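Local structure of arsenite methyltransferase (Chlamydomonas reinhardtii, 5EVJ) at residues Asp97-Ala102 and Ser126-Tyr131; Thr112-Thr117 and Thr144-Glu149. The protein probably transfers methyl groups from S-adenosyl-L-methionine to trivalent arsenic, giving mono-, di- and trimethylated arsenic products. The protein carries 15 engineered substitutions. One frame throughout, in Å; residues are numbered along the deposited sequence.

Contact 1: Asp97-Ala102 and Ser126-Tyr131; sequences DAYVAA and SHADAY. Engineered in segment 97-102: Ala98 (natural residue Cys).
Tyr99 and Tyr131 meet through different first torsions: CG of Tyr99 lies anti to its carbonyl carbon (chi1 -87°), whereas CG of Tyr131 lies anti to its backbone N (chi1 166°). The two side chains slide past one another in opposite directions, each reaching toward the backbone from which the other springs. Their ring centroids are 4.5 Å apart with planes inclined at 32°, an oblique pair. Over one face of the Tyr131 ring sits Tyr99 CD2, 3.4 Å above the plane and over the ring centre; its closest carbon there is Tyr131 CD2, at 3.5 Å. At the far end of the same ring, Tyr131 OH donates to Tyr99 O over 2.7 Å, approaching from above the carbonyl plane. Tyr131 thus grips Tyr99 twice, by ring packing and by a bond to a main-chain oxygen inside helix 96-104. An alanine in place of Tyr131 would probably cost Tyr99 O this hydroxyl donor and open a gap beside the Tyr99 ring. Ala102 CB touches the edge of the Tyr131 ring, 4.5 Å from CE2.

The tip of Tyr99 reaches the start of helix 128-135. His127 CB lies near the Tyr99 ring plane, 3.3 Å from Tyr99 OH. Ala128 N is about as near the hydroxyl, but at a poor angle for bonding; the hydrogen-bond partner of Tyr99 OH is Ala124 O, in helix 118-126. This is helix-to-helix packing within the methyltransferase domain, carried largely by two tyrosines. Met143 of strand 143-147 touches Tyr99, Ala102 and Tyr131 alike, while Val67 of helix 65-69 packs on Tyr99 and His127.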
ATOM      1  N   ASP A  97       9.655   6.914  -4.862  1.00 33.11           N
ATOM      2  CA  ASP A  97       8.926   5.621  -4.794  1.00 36.67           C
ATOM      3  C   ASP A  97       8.593   5.121  -6.213  1.00 31.23           C
ATOM      4  O   ASP A  97       8.622   3.926  -6.477  1.00 29.12           O
ATOM      5  CB  ASP A  97       7.645   5.664  -3.863  1.00 31.57           C
ATOM      6  CG  ASP A  97       7.994   5.812  -2.345  1.00 35.42           C
ATOM      7  OD1 ASP A  97       9.163   5.550  -1.930  1.00 34.49           O
ATOM      8  OD2 ASP A  97       7.095   6.170  -1.546  1.00 32.49           O
ATOM      9  N   ALA A  98       8.316   6.041  -7.118  1.00 29.06           N
ATOM     10  CA  ALA A  98       8.023   5.636  -8.502  1.00 30.71           C
ATOM     11  C   ALA A  98       9.285   5.092  -9.170  1.00 32.46           C
ATOM     12  O   ALA A  98       9.218   4.141  -9.972  1.00 31.25           O
ATOM     13  CB  ALA A  98       7.432   6.795  -9.277  1.00 32.28           C
ATOM     14  N   TYR A  99      10.453   5.644  -8.795  1.00 30.58           N
ATOM     15  CA  TYR A  99      11.706   5.181  -9.398  1.00 27.44           C
ATOM     16  C   TYR A  99      12.011   3.805  -8.902  1.00 29.94           C
ATOM     17  O   TYR A  99      12.365   2.921  -9.658  1.00 36.25           O
ATOM     18  CB  TYR A  99      12.852   6.124  -9.043  1.00 28.51           C
ATOM     19  CG  TYR A  99      12.989   7.313 -10.003  1.00 30.99           C
ATOM     20  CD1 TYR A  99      11.870   8.059 -10.390  1.00 30.18           C
ATOM     21  CD2 TYR A  99      14.235   7.701 -10.520  1.00 30.70           C
ATOM     22  CE1 TYR A  99      11.969   9.151 -11.258  1.00 29.87           C
ATOM     23  CE2 TYR A  99      14.341   8.829 -11.383  1.00 31.36           C
ATOM     24  CZ  TYR A  99      13.205   9.518 -11.767  1.00 28.93           C
ATOM     25  OH  TYR A  99      13.272  10.608 -12.613  1.00 30.10           O
ATOM     26  N   VAL A 100      11.775   3.575  -7.616  1.00 30.49           N
ATOM     27  CA  VAL A 100      11.985   2.272  -7.081  1.00 27.66           C
ATOM     28  C   VAL A 100      11.035   1.281  -7.720  1.00 26.67           C
ATOM     29  O   VAL A 100      11.420   0.167  -8.075  1.00 24.51           O
ATOM     30  CB  VAL A 100      11.782   2.276  -5.569  1.00 29.00           C
ATOM     31  CG1 VAL A 100      11.810   0.837  -5.048  1.00 25.27           C
ATOM     32  CG2 VAL A 100      12.847   3.173  -4.949  1.00 28.67           C
ATOM     33  N   ALA A 101       9.774   1.669  -7.853  1.00 27.45           N
ATOM     34  CA  ALA A 101       8.813   0.716  -8.456  1.00 25.87           C
ATOM     35  C   ALA A 101       9.178   0.392  -9.937  1.00 27.56           C
ATOM     36  O   ALA A 101       9.097  -0.771 -10.403  1.00 28.97           O
ATOM     37  CB  ALA A 101       7.431   1.307  -8.353  1.00 22.93           C
ATOM     38  N   ALA A 102       9.575   1.442 -10.664  1.00 25.57           N
ATOM     39  CA  ALA A 102       9.901   1.369 -12.073  1.00 24.36           C
ATOM     40  C   ALA A 102      10.953   0.282 -12.223  1.00 23.70           C
ATOM     41  O   ALA A 102      10.900  -0.511 -13.145  1.00 22.58           O
ATOM     42  CB  ALA A 102      10.445   2.691 -12.537  1.00 22.27           C
ATOM     43  N   SER A 126      12.533  15.020 -15.307  1.00 39.17           N
ATOM     44  CA  SER A 126      13.838  15.355 -15.916  1.00 44.42           C
ATOM     45  C   SER A 126      14.848  14.255 -15.702  1.00 46.54           C
ATOM     46  O   SER A 126      15.773  14.100 -16.485  1.00 45.83           O
ATOM     47  CB  SER A 126      14.427  16.690 -15.432  1.00 41.01           C
ATOM     48  OG  SER A 126      14.695  16.647 -14.055  1.00 50.63           O
ATOM     49  N   HIS A 127      14.666  13.458 -14.668  1.00 42.91           N
ATOM     50  CA  HIS A 127      15.653  12.419 -14.444  1.00 43.68           C
ATOM     51  C   HIS A 127      15.263  11.088 -15.016  1.00 40.62           C
ATOM     52  O   HIS A 127      16.069  10.155 -15.011  1.00 44.39           O
ATOM     53  CB  HIS A 127      16.015  12.327 -12.964  1.00 48.19           C
ATOM     54  CG  HIS A 127      16.762  13.521 -12.473  1.00 57.10           C
ATOM     55  ND1 HIS A 127      16.133  14.713 -12.177  1.00 54.61           N
ATOM     56  CD2 HIS A 127      18.089  13.724 -12.265  1.00 52.60           C
ATOM     57  CE1 HIS A 127      17.039  15.588 -11.772  1.00 58.52           C
ATOM     58  NE2 HIS A 127      18.228  15.009 -11.804  1.00 59.33           N
ATOM     59  N   ALA A 128      14.060  10.995 -15.560  1.00 38.03           N
ATOM     60  CA  ALA A 128      13.545   9.667 -15.938  1.00 40.16           C
ATOM     61  C   ALA A 128      14.411   8.892 -16.922  1.00 39.96           C
ATOM     62  O   ALA A 128      14.807   7.743 -16.626  1.00 39.91           O
ATOM     63  CB  ALA A 128      12.103   9.741 -16.437  1.00 40.57           C
ATOM     64  N   ASP A 129      14.691   9.485 -18.089  1.00 40.91           N
ATOM     65  CA  ASP A 129      15.238   8.710 -19.198  1.00 41.35           C
ATOM     66  C   ASP A 129      16.575   8.164 -18.819  1.00 39.79           C
ATOM     67  O   ASP A 129      16.882   6.937 -19.020  1.00 40.19           O
ATOM     68  CB  ASP A 129      15.325   9.525 -20.498  1.00 45.64           C
ATOM     69  CG  ASP A 129      13.929   9.933 -21.044  1.00 55.30           C
ATOM     70  OD1 ASP A 129      12.972   9.116 -21.022  1.00 53.06           O
ATOM     71  OD2 ASP A 129      13.791  11.087 -21.512  1.00 56.57           O
ATOM     72  N   ALA A 130      17.376   9.072 -18.261  1.00 38.44           N
ATOM     73  CA  ALA A 130      18.763   8.758 -17.921  1.00 38.63           C
ATOM     74  C   ALA A 130      18.812   7.633 -16.858  1.00 38.76           C
ATOM     75  O   ALA A 130      19.671   6.737 -16.904  1.00 40.81           O
ATOM     76  CB  ALA A 130      19.481  10.020 -17.426  1.00 35.40           C
ATOM     77  N   TYR A 131      17.874   7.675 -15.906  1.00 38.95           N
ATOM     78  CA  TYR A 131      17.783   6.637 -14.876  1.00 34.81           C
ATOM     79  C   TYR A 131      17.453   5.291 -15.503  1.00 32.25           C
ATOM     80  O   TYR A 131      18.129   4.210 -15.273  1.00 37.77           O
ATOM     81  CB  TYR A 131      16.760   7.091 -13.825  1.00 36.98           C
ATOM     82  CG  TYR A 131      16.302   6.004 -12.874  1.00 39.16           C
ATOM     83  CD1 TYR A 131      17.138   5.558 -11.836  1.00 33.64           C
ATOM     84  CD2 TYR A 131      15.011   5.409 -13.013  1.00 35.68           C
ATOM     85  CE1 TYR A 131      16.705   4.554 -10.971  1.00 38.29           C
ATOM     86  CE2 TYR A 131      14.571   4.417 -12.127  1.00 33.91           C
ATOM     87  CZ  TYR A 131      15.414   3.999 -11.117  1.00 34.31           C
ATOM     88  OH  TYR A 131      15.011   3.005 -10.278  1.00 35.58           O
TER

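Contact 2: Thr112-Thr117 and Thr144-Glu149; sequences TGVDMT and TFIQGE
Ile146 packs against Val114 and Thr112 on one face of a pair of parallel strands, and its side chain can be followed outward. From CB, chi1 of 68° sets CG1 between the backbone N and the carbonyl carbon; there CG1 lies 4.1 Å from Val114 CG2 and also approaches Gly113 O. At the tip, CD1 comes within 4.0 Å of Thr112 CG2, so one isoleucine spans two neighbours on the adjoining strand.

The backbone evidence for parallel pairing is a ladder of four bonds. Gly113 N donates to Thr144 O and Ile146 N to Gly113 O, the latter at 2.7 Å with an N-H...O angle of 167°. Asp115 N then donates to Ile146 O, and Gly148 N to Asp115 O. The short strand axes approach to 4.7 Å with a 23° angle between their directions. On the face bearing Phe145, its ring atom CD1 lies 4.0 Å from Gly113 CA, and a CB built on Gly113 would come within 2.8 Å of Phe145 CD1, a clash.

At the end of strand 110-115, Asp115 OD1 accepts from Thr117 N at 2.9 Å, with its anti lone pair, forming an Asx turn. OD2 accepts from Gly93 N, which joins this turn to the glycine-rich loop, consistent with the cofactor-binding end of a Rossmann-type methyltransferase. Strand 143-147 is one edge of the sheet, with strand 110-115 between it and strand 86-90; Leu158 touches Val114 and Ile146, and Phe145 packs on helices 96-104 and 118-126.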
ATOM      1  N   THR A 112       2.822   4.872 -13.138  1.00 23.95           N
ATOM      2  CA  THR A 112       2.263   6.165 -13.292  1.00 25.20           C
ATOM      3  C   THR A 112       2.335   6.916 -11.937  1.00 30.67           C
ATOM      4  O   THR A 112       1.969   6.393 -10.877  1.00 30.86           O
ATOM      5  CB  THR A 112       0.820   6.061 -13.773  1.00 26.14           C
ATOM      6  OG1 THR A 112       0.776   5.407 -15.055  1.00 30.99           O
ATOM      7  CG2 THR A 112       0.154   7.442 -13.878  1.00 24.27           C
ATOM      8  N   GLY A 113       2.825   8.142 -11.968  1.00 33.14           N
ATOM      9  CA  GLY A 113       2.896   8.979 -10.753  1.00 32.85           C
ATOM     10  C   GLY A 113       1.998  10.208 -10.942  1.00 34.35           C
ATOM     11  O   GLY A 113       1.992  10.833 -12.022  1.00 35.60           O
ATOM     12  N   VAL A 114       1.206  10.514  -9.921  1.00 31.71           N
ATOM     13  CA  VAL A 114       0.315  11.651  -9.932  1.00 30.23           C
ATOM     14  C   VAL A 114       0.776  12.563  -8.848  1.00 32.49           C
ATOM     15  O   VAL A 114       0.874  12.140  -7.715  1.00 35.20           O
ATOM     16  CB  VAL A 114      -1.126  11.269  -9.593  1.00 28.10           C
ATOM     17  CG1 VAL A 114      -1.991  12.513  -9.509  1.00 32.60           C
ATOM     18  CG2 VAL A 114      -1.709  10.365 -10.648  1.00 29.17           C
ATOM     19  N   ASP A 115       1.129  13.802  -9.179  1.00 38.45           N
ATOM     20  CA  ASP A 115       1.324  14.786  -8.106  1.00 37.83           C
ATOM     21  C   ASP A 115       0.629  16.120  -8.309  1.00 38.32           C
ATOM     22  O   ASP A 115       0.143  16.416  -9.406  1.00 34.42           O
ATOM     23  CB  ASP A 115       2.770  14.968  -7.701  1.00 43.02           C
ATOM     24  CG  ASP A 115       2.901  15.507  -6.229  1.00 46.42           C
ATOM     25  OD1 ASP A 115       2.838  16.745  -6.051  1.00 56.32           O
ATOM     26  OD2 ASP A 115       3.075  14.719  -5.273  1.00 28.98           O
ATOM     27  N   MET A 116       0.527  16.873  -7.219  1.00 45.53           N
ATOM     28  CA  MET A 116      -0.268  18.092  -7.196  1.00 59.12           C
ATOM     29  C   MET A 116       0.595  19.279  -7.646  1.00 62.19           C
ATOM     30  O   MET A 116       0.078  20.227  -8.261  1.00 58.71           O
ATOM     31  CB  MET A 116      -0.844  18.323  -5.792  1.00 69.01           C
ATOM     32  CG  MET A 116      -1.903  19.429  -5.723  1.00 85.84           C
ATOM     33  SD  MET A 116      -2.029  20.301  -4.130  1.00105.03           S
ATOM     34  CE  MET A 116      -0.598  21.401  -4.077  1.00 84.16           C
ATOM     35  N   THR A 117       1.904  19.178  -7.373  1.00 60.99           N
ATOM     36  CA  THR A 117       2.909  20.262  -7.542  1.00 67.80           C
ATOM     37  C   THR A 117       3.864  20.155  -8.770  1.00 63.43           C
ATOM     38  O   THR A 117       4.714  19.259  -8.805  1.00 66.73           O
ATOM     39  CB  THR A 117       3.723  20.361  -6.243  1.00 64.48           C
ATOM     40  OG1 THR A 117       2.790  20.362  -5.174  1.00 70.47           O
ATOM     41  CG2 THR A 117       4.548  21.638  -6.157  1.00 67.02           C
ATOM     42  N   THR A 144       5.483   7.467 -16.249  1.00 32.76           N
ATOM     43  CA  THR A 144       4.648   8.512 -16.748  1.00 31.64           C
ATOM     44  C   THR A 144       4.314   9.269 -15.482  1.00 34.12           C
ATOM     45  O   THR A 144       3.800   8.694 -14.502  1.00 35.49           O
ATOM     46  CB  THR A 144       3.335   7.969 -17.368  1.00 33.12           C
ATOM     47  OG1 THR A 144       3.618   6.948 -18.351  1.00 29.10           O
ATOM     48  CG2 THR A 144       2.476   9.092 -18.017  1.00 24.86           C
ATOM     49  N   PHE A 145       4.660  10.547 -15.461  1.00 33.03           N
ATOM     50  CA  PHE A 145       4.253  11.404 -14.379  1.00 31.21           C
ATOM     51  C   PHE A 145       3.211  12.355 -14.874  1.00 33.28           C
ATOM     52  O   PHE A 145       3.404  12.967 -15.880  1.00 32.51           O
ATOM     53  CB  PHE A 145       5.464  12.153 -13.908  1.00 30.98           C
ATOM     54  CG  PHE A 145       6.476  11.254 -13.284  1.00 30.49           C
ATOM     55  CD1 PHE A 145       6.256  10.731 -11.982  1.00 28.32           C
ATOM     56  CD2 PHE A 145       7.597  10.878 -13.981  1.00 27.06           C
ATOM     57  CE1 PHE A 145       7.169   9.864 -11.419  1.00 28.04           C
ATOM     58  CE2 PHE A 145       8.526  10.019 -13.423  1.00 28.01           C
ATOM     59  CZ  PHE A 145       8.329   9.531 -12.129  1.00 30.99           C
ATOM     60  N   ILE A 146       2.074  12.454 -14.191  1.00 36.17           N
ATOM     61  CA  ILE A 146       1.080  13.438 -14.595  1.00 36.06           C
ATOM     62  C   ILE A 146       0.684  14.316 -13.427  1.00 36.83           C
ATOM     63  O   ILE A 146       0.827  13.930 -12.261  1.00 39.92           O
ATOM     64  CB  ILE A 146      -0.159  12.800 -15.269  1.00 39.17           C
ATOM     65  CG1 ILE A 146      -0.983  11.993 -14.288  1.00 40.71           C
ATOM     66  CG2 ILE A 146       0.255  11.869 -16.404  1.00 42.87           C
ATOM     67  CD1 ILE A 146      -1.652  10.830 -14.973  1.00 47.40           C
ATOM     68  N   GLN A 147       0.151  15.485 -13.762  1.00 36.17           N
ATOM     69  CA  GLN A 147      -0.238  16.475 -12.798  1.00 40.06           C
ATOM     70  C   GLN A 147      -1.686  16.291 -12.424  1.00 33.33           C
ATOM     71  O   GLN A 147      -2.565  16.275 -13.285  1.00 32.55           O
ATOM     72  CB  GLN A 147      -0.027  17.880 -13.378  1.00 52.50           C
ATOM     73  CG  GLN A 147      -0.533  19.023 -12.500  1.00 62.73           C
ATOM     74  CD  GLN A 147       0.549  20.080 -12.224  1.00 83.04           C
ATOM     75  OE1 GLN A 147       0.778  20.438 -11.069  1.00 87.53           O
ATOM     76  NE2 GLN A 147       1.226  20.576 -13.283  1.00 82.53           N
ATOM     77  N   GLY A 148      -1.973  16.260 -11.124  1.00 33.88           N
ATOM     78  CA  GLY A 148      -3.355  15.940 -10.739  1.00 32.41           C
ATOM     79  C   GLY A 148      -3.658  16.021  -9.286  1.00 33.76           C
ATOM     80  O   GLY A 148      -2.785  16.244  -8.477  1.00 38.27           O
ATOM     81  N   GLU A 149      -4.923  15.838  -8.957  1.00 37.40           N
ATOM     82  CA  GLU A 149      -5.297  15.663  -7.589  1.00 35.18           C
ATOM     83  C   GLU A 149      -5.617  14.215  -7.280  1.00 33.51           C
ATOM     84  O   GLU A 149      -6.507  13.591  -7.897  1.00 29.20           O
ATOM     85  CB  GLU A 149      -6.503  16.488  -7.263  1.00 44.59           C
ATOM     86  CG  GLU A 149      -6.242  17.986  -7.173  1.00 55.80           C
ATOM     87  CD  GLU A 149      -7.566  18.737  -7.216  1.00 63.20           C
ATOM     88  OE1 GLU A 149      -8.336  18.562  -8.201  1.00 63.24           O
ATOM     89  OE2 GLU A 149      -7.861  19.467  -6.249  1.00 69.73           O
TER

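Overall arrangement
After strand 86-90 the chain runs through helix 96-104, strand 110-115, helices 118-126 and 128-135, then strand 143-147. Contact 1 closes a loop of 23 residues between helices, and contact 2 one of 26 between strands. Their segments alternate, 97-102, 112-117, 126-131, 144-149, so the loops cross instead of nesting. Contact 1 joins two helices; contact 2 joins the edge strand to its neighbour in the seven-stranded sheet. With centres 14 Å apart, they meet at Phe145: its CE1 is 3.8 Å from CB of the engineered Ala98, and its CZ is 3.8 Å from Tyr99 CE1, packing helix 96-104 against the edge strand.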